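Local structure of 5-carboxymethyl-2-hydroxymuconate semialdehyde dehydrogenase (Thermus thermophilus, 2D4E) at residues 142-146 / 157-161; 152-158 / 500-506. The protein probably catalyses the NAD-dependent oxidation of 5-carboxymethyl-2-hydroxymuconate semialdehyde to the corresponding acid, as a tetrameric aldehyde dehydrogenase. All coordinates share one frame; numbering follows the deposited sequence.

Both contacts use strand 154-162, in the arm of antiparallel strands that projects from the body of the subunit into the tetramer; Y157 and T158 belong to both, and the two centres lie about 15 Å apart. Contact 1 joins this strand to the preceding 142-146 segment, is partly buried, and relies on polar chemistry: a threonine hydroxyl, an aspartate, an arginine and a bridging water. Contact 2, farther from the chain centre, pairs the same strand with strand 496-504, more than 300 residues on in the sequence. It is more thoroughly buried, combining a regular backbone ladder with aromatic and aliphatic packing, and puts its charged groups at one end. Neighbouring subunits touch both, which helps explain burial so far from the chain centre.

Contact 1 of 2, residues 142-146 / 157-161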
loop_
_atom_site.group_PDB
_atom_site.type_symbol
_atom_site.label_atom_id
_atom_site.label_comp_id
_atom_site.label_asym_id
_atom_site.label_seq_id
_atom_site.Cartn_x
_atom_site.Cartn_y
_atom_site.Cartn_z
ATOM N N ALA C 142 -2.734 -3.723 13.163
ATOM C CA ALA C 142 -4.172 -3.559 12.984
ATOM C C ALA C 142 -4.746 -2.143 12.950
ATOM O O ALA C 142 -5.878 -1.953 12.504
ATOM C CB ALA C 142 -4.907 -4.394 14.030
ATOM N N MET C 143 -3.988 -1.152 13.406
ATOM C CA MET C 143 -4.486 0.227 13.401
ATOM C C MET C 143 -3.917 1.029 12.243
ATOM O O MET C 143 -4.380 2.125 11.950
ATOM C CB MET C 143 -4.115 0.941 14.707
ATOM C CG MET C 143 -4.714 0.332 15.964
ATOM S SD MET C 143 -4.188 1.253 17.419
ATOM C CE MET C 143 -5.176 2.767 17.227
ATOM N N GLU C 144 -2.919 0.460 11.582
ATOM C CA GLU C 144 -2.227 1.123 10.491
ATOM C C GLU C 144 -2.972 1.422 9.190
ATOM O O GLU C 144 -3.750 0.609 8.685
ATOM C CB GLU C 144 -0.963 0.326 10.145
ATOM C CG GLU C 144 -0.006 0.128 11.307
ATOM C CD GLU C 144 1.135 -0.818 10.969
ATOM O OE1 GLU C 144 1.945 -1.133 11.876
ATOM O OE2 GLU C 144 1.223 -1.247 9.800
ATOM N N ASP C 145 -2.722 2.617 8.664
ATOM C CA ASP C 145 -3.262 3.004 7.379
ATOM C C ASP C 145 -2.424 4.077 6.702
ATOM O O ASP C 145 -1.218 3.899 6.541
ATOM C CB ASP C 145 -4.730 3.440 7.419
ATOM C CG ASP C 145 -5.391 3.315 6.042
ATOM O OD1 ASP C 145 -6.169 4.206 5.637
ATOM O OD2 ASP C 145 -5.120 2.307 5.352
ATOM N N ARG C 146 -3.039 5.201 6.345
ATOM C CA ARG C 146 -2.326 6.227 5.575
ATOM C C ARG C 146 -2.359 7.690 6.030
ATOM O O ARG C 146 -3.098 8.066 6.943
ATOM C CB ARG C 146 -2.848 6.159 4.132
ATOM C CG ARG C 146 -2.838 4.749 3.525
ATOM C CD ARG C 146 -3.460 4.710 2.122
ATOM N NE ARG C 146 -2.768 5.610 1.202
ATOM C CZ ARG C 146 -3.185 5.918 -0.024
ATOM N NH1 ARG C 146 -4.310 5.399 -0.505
ATOM N NH2 ARG C 146 -2.473 6.755 -0.773
ATOM N N TYR C 157 -5.018 12.092 8.302
ATOM C CA TYR C 157 -4.396 10.802 8.486
ATOM C C TYR C 157 -5.504 9.837 8.841
ATOM O O TYR C 157 -6.543 10.239 9.358
ATOM C CB TYR C 157 -3.293 10.861 9.560
ATOM C CG TYR C 157 -3.741 11.054 10.992
ATOM C CD1 TYR C 157 -4.109 9.962 11.780
ATOM C CD2 TYR C 157 -3.745 12.318 11.578
ATOM C CE1 TYR C 157 -4.461 10.123 13.122
ATOM C CE2 TYR C 157 -4.096 12.492 12.919
ATOM C CZ TYR C 157 -4.451 11.388 13.683
ATOM O OH TYR C 157 -4.783 11.546 15.007
ATOM N N THR C 158 -5.299 8.567 8.524
ATOM C CA THR C 158 -6.306 7.565 8.801
ATOM C C THR C 158 -5.770 6.456 9.690
ATOM O O THR C 158 -4.589 6.105 9.631
ATOM C CB THR C 158 -6.816 6.934 7.496
ATOM O OG1 THR C 158 -5.707 6.380 6.782
ATOM C CG2 THR C 158 -7.502 7.980 6.620
ATOM N N VAL C 159 -6.655 5.915 10.515
ATOM C CA VAL C 159 -6.310 4.814 11.400
ATOM C C VAL C 159 -7.497 3.857 11.390
ATOM O O VAL C 159 -8.565 4.185 10.878
ATOM C CB VAL C 159 -6.051 5.299 12.852
ATOM C CG1 VAL C 159 -4.896 6.289 12.869
ATOM C CG2 VAL C 159 -7.315 5.937 13.424
ATOM N N ARG C 160 -7.298 2.667 11.939
ATOM C CA ARG C 160 -8.354 1.671 12.023
ATOM C C ARG C 160 -8.552 1.316 13.497
ATOM O O ARG C 160 -7.589 1.275 14.264
ATOM C CB ARG C 160 -7.968 0.400 11.254
ATOM C CG ARG C 160 -7.896 0.545 9.752
ATOM C CD ARG C 160 -7.326 -0.733 9.132
ATOM N NE ARG C 160 -7.521 -0.780 7.685
ATOM C CZ ARG C 160 -8.703 -0.918 7.091
ATOM N NH1 ARG C 160 -9.813 -1.033 7.812
ATOM N NH2 ARG C 160 -8.774 -0.938 5.771
ATOM N N VAL C 161 -9.798 1.059 13.881
ATOM C CA VAL C 161 -10.126 0.686 15.249
ATOM C C VAL C 161 -11.022 -0.553 15.250
ATOM O O VAL C 161 -11.764 -0.795 14.293
ATOM C CB VAL C 161 -10.852 1.841 16.000
ATOM C CG1 VAL C 161 -9.949 3.080 16.048
ATOM C CG2 VAL C 161 -12.178 2.175 15.315
HETATM O O HOH W 1 -7.704 -1.617 14.389
HETATM O O HOH W 2 -5.156 -0.224 6.170
#
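The backbone of 142-146 runs against 157-160 with end-to-end directions 160° apart, and M143 O accepts the N-H of R160 while R146 O accepts that of T158, N to O 2.8 Å. Between these bonds the T158 hydroxyl does double duty. Its OG1 donates to D145 OD1 in a short bond of 2.5 Å and accepts the backbone N-H of R146, with R146 N at 2.9 Å. The T158 chi1 of 57° holds OG1 between its own N and carbonyl carbon, on the side facing 142-146. The oxygen D145 OD1 is approached on its anti side, 22° out of the carboxylate plane, and also meets the Y490 hydroxyl of the third subunit. This pairing belongs to the oligomerisation arm of the aldehyde dehydrogenase fold: D145 and R146 continue the sheet as an antiparallel ladder with the second subunit, while strand 496-504 lies along the other edge of 157-161. R160 leaves its strand toward 142-146, its CB 3.4 Å from A142 O. From there its chain extends from CG to NE, where a water accepts the N-H of R160 NE at 2.9 Å. The same water donates to E144 O and to D145 OD2, linking both segments, for D145 OD2 stays 4.6 Å from R160 NE and well out of the guanidinium plane. The terminal nitrogens of R160 turn to other partners, NH2 to D493 and NH1 to T496. Beside the same arginine, at the end of the contact away from R146, M143 sets CB and CG against R160 O, each at 3.5 Å.

Contact 2 of 2, residues 152-158 / 500-506; sequences RDWLYYT and TIALPLR
Y157 and I501 face each other as a hydrogen-bonded pair where strands 154-162 and 496-504 run antiparallel in the oligomerisation arm, a sheet that T500, I501 and A502 carry on into the third subunit; I501 N donates to Y157 O at 2.8 Å. A Y157 chi1 of 70° swings the ring across to its neighbour, so that I501 CB sits over one face, 3.8 Å from the centroid, and I501 CD1 touches CE1 and OH. That hydroxyl bonds to H450 of the third subunit. On the other side of the sheet W154 lies against P504, whose CB stands 3.8 Å from the centroid of the six-membered ring and only 5° off its normal. Past the last bridge, R506 NE and NH2 both donate to R152 O, from the same face of its carbonyl plane. D153 OD1 forms a salt bridge with R506 NE at 3.6 Å, the carboxylate and guanidinium planes 87° apart. A leucine in place of R506 would probably cost D153 this salt bridge and take both side-chain donors from R152 O. A water beside this end donates to D153 O and, at 2.8 Å, to R506 O, and lies over the W154 ring near its edge, on the P504 side.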
loop_
_atom_site.group_PDB
_atom_site.type_symbol
_atom_site.label_atom_id
_atom_site.label_comp_id
_atom_site.label_asym_id
_atom_site.label_seq_id
_atom_site.Cartn_x
_atom_site.Cartn_y
_atom_site.Cartn_z
ATOM N N ARG C 152 1.071 22.664 2.990
ATOM C CA ARG C 152 1.459 23.070 4.342
ATOM C C ARG C 152 0.238 23.535 5.133
ATOM O O ARG C 152 0.371 24.083 6.228
ATOM C CB ARG C 152 2.464 24.225 4.274
ATOM C CG ARG C 152 3.569 24.052 3.242
ATOM C CD ARG C 152 4.781 23.310 3.790
ATOM N NE ARG C 152 5.687 22.904 2.715
ATOM C CZ ARG C 152 6.921 22.442 2.901
ATOM N NH1 ARG C 152 7.412 22.328 4.127
ATOM N NH2 ARG C 152 7.658 22.081 1.858
ATOM N N ASP C 153 -0.949 23.304 4.583
ATOM C CA ASP C 153 -2.179 23.748 5.224
ATOM C C ASP C 153 -2.942 22.724 6.057
ATOM O O ASP C 153 -3.491 23.062 7.104
ATOM C CB ASP C 153 -3.101 24.330 4.158
ATOM C CG ASP C 153 -2.400 25.367 3.301
ATOM O OD1 ASP C 153 -1.767 26.274 3.884
ATOM O OD2 ASP C 153 -2.474 25.274 2.053
ATOM N N TRP C 154 -2.984 21.479 5.594
ATOM C CA TRP C 154 -3.713 20.442 6.312
ATOM C C TRP C 154 -2.978 19.128 6.423
ATOM O O TRP C 154 -2.108 18.808 5.612
ATOM C CB TRP C 154 -5.045 20.125 5.622
ATOM C CG TRP C 154 -6.059 21.182 5.701
ATOM C CD1 TRP C 154 -6.156 22.288 4.913
ATOM C CD2 TRP C 154 -7.116 21.270 6.658
ATOM N NE1 TRP C 154 -7.213 23.069 5.323
ATOM C CE2 TRP C 154 -7.819 22.467 6.394
ATOM C CE3 TRP C 154 -7.536 20.453 7.714
ATOM C CZ2 TRP C 154 -8.922 22.871 7.150
ATOM C CZ3 TRP C 154 -8.631 20.854 8.466
ATOM C CH2 TRP C 154 -9.312 22.055 8.179
ATOM N N LEU C 155 -3.361 18.369 7.442
ATOM C CA LEU C 155 -2.845 17.031 7.653
ATOM C C LEU C 155 -4.066 16.152 7.876
ATOM O O LEU C 155 -4.855 16.401 8.784
ATOM C CB LEU C 155 -1.947 16.917 8.890
ATOM C CG LEU C 155 -1.664 15.428 9.189
ATOM C CD1 LEU C 155 -0.914 14.799 8.002
ATOM C CD2 LEU C 155 -0.857 15.266 10.469
ATOM N N TYR C 156 -4.249 15.165 7.009
ATOM C CA TYR C 156 -5.329 14.209 7.169
ATOM C C TYR C 156 -4.592 12.895 7.340
ATOM O O TYR C 156 -3.628 12.617 6.621
ATOM C CB TYR C 156 -6.208 14.086 5.917
ATOM C CG TYR C 156 -7.049 15.289 5.578
ATOM C CD1 TYR C 156 -6.492 16.398 4.938
ATOM C CD2 TYR C 156 -8.415 15.308 5.865
ATOM C CE1 TYR C 156 -7.278 17.498 4.587
ATOM C CE2 TYR C 156 -9.206 16.400 5.520
ATOM C CZ TYR C 156 -8.634 17.491 4.882
ATOM O OH TYR C 156 -9.411 18.573 4.540
ATOM N N TYR C 157 -5.018 12.092 8.302
ATOM C CA TYR C 157 -4.396 10.802 8.486
ATOM C C TYR C 157 -5.504 9.837 8.841
ATOM O O TYR C 157 -6.543 10.239 9.358
ATOM C CB TYR C 157 -3.293 10.861 9.560
ATOM C CG TYR C 157 -3.741 11.054 10.992
ATOM C CD1 TYR C 157 -4.109 9.962 11.780
ATOM C CD2 TYR C 157 -3.745 12.318 11.578
ATOM C CE1 TYR C 157 -4.461 10.123 13.122
ATOM C CE2 TYR C 157 -4.096 12.492 12.919
ATOM C CZ TYR C 157 -4.451 11.388 13.683
ATOM O OH TYR C 157 -4.783 11.546 15.007
ATOM N N THR C 158 -5.299 8.567 8.524
ATOM C CA THR C 158 -6.306 7.565 8.801
ATOM C C THR C 158 -5.770 6.456 9.690
ATOM O O THR C 158 -4.589 6.105 9.631
ATOM C CB THR C 158 -6.816 6.934 7.496
ATOM O OG1 THR C 158 -5.707 6.380 6.782
ATOM C CG2 THR C 158 -7.502 7.980 6.620
ATOM N N THR C 500 -10.995 8.875 9.425
ATOM C CA THR C 500 -10.212 9.944 8.824
ATOM C C THR C 500 -10.139 11.097 9.822
ATOM O O THR C 500 -11.162 11.626 10.252
ATOM C CB THR C 500 -10.842 10.440 7.498
ATOM O OG1 THR C 500 -10.804 9.385 6.526
ATOM C CG2 THR C 500 -10.074 11.646 6.958
ATOM N N ILE C 501 -8.921 11.466 10.202
ATOM C CA ILE C 501 -8.716 12.548 11.151
ATOM C C ILE C 501 -8.049 13.717 10.442
ATOM O O ILE C 501 -7.037 13.551 9.756
ATOM C CB ILE C 501 -7.849 12.078 12.336
ATOM C CG1 ILE C 501 -8.581 10.962 13.086
ATOM C CG2 ILE C 501 -7.547 13.254 13.267
ATOM C CD1 ILE C 501 -7.737 10.226 14.092
ATOM N N ALA C 502 -8.624 14.900 10.615
ATOM C CA ALA C 502 -8.114 16.102 9.974
ATOM C C ALA C 502 -7.799 17.214 10.968
ATOM O O ALA C 502 -8.468 17.368 11.996
ATOM C CB ALA C 502 -9.129 16.605 8.945
ATOM N N LEU C 503 -6.766 17.984 10.654
ATOM C CA LEU C 503 -6.373 19.114 11.479
ATOM C C LEU C 503 -5.611 20.098 10.609
ATOM O O LEU C 503 -4.765 19.703 9.803
ATOM C CB LEU C 503 -5.476 18.679 12.638
ATOM C CG LEU C 503 -4.215 17.918 12.236
ATOM C CD1 LEU C 503 -3.198 17.958 13.357
ATOM C CD2 LEU C 503 -4.593 16.492 11.898
ATOM N N PRO C 504 -5.919 21.395 10.745
ATOM C CA PRO C 504 -5.232 22.420 9.953
ATOM C C PRO C 504 -3.890 22.732 10.607
ATOM O O PRO C 504 -3.766 22.671 11.826
ATOM C CB PRO C 504 -6.192 23.600 10.021
ATOM C CG PRO C 504 -6.762 23.470 11.411
ATOM C CD PRO C 504 -7.031 21.977 11.521
ATOM N N LEU C 505 -2.887 23.057 9.800
ATOM C CA LEU C 505 -1.566 23.382 10.329
ATOM C C LEU C 505 -1.478 24.869 10.659
ATOM O O LEU C 505 -0.548 25.320 11.326
ATOM C CB LEU C 505 -0.481 22.992 9.318
ATOM C CG LEU C 505 -0.107 21.502 9.255
ATOM C CD1 LEU C 505 -1.352 20.653 9.156
ATOM C CD2 LEU C 505 0.797 21.250 8.059
ATOM N N ARG C 506 -2.473 25.619 10.196
ATOM C CA ARG C 506 -2.547 27.054 10.425
ATOM C C ARG C 506 -4.024 27.441 10.329
ATOM O O ARG C 506 -4.818 26.718 9.729
ATOM C CB ARG C 506 -1.720 27.799 9.367
ATOM C CG ARG C 506 -2.202 27.579 7.937
ATOM C CD ARG C 506 -1.159 27.987 6.895
ATOM N NE ARG C 506 -0.003 27.089 6.886
ATOM C CZ ARG C 506 1.093 27.249 7.624
ATOM N NH1 ARG C 506 1.210 28.285 8.444
ATOM N NH2 ARG C 506 2.076 26.360 7.548
HETATM O O HOH W 3 -5.238 25.426 7.321
#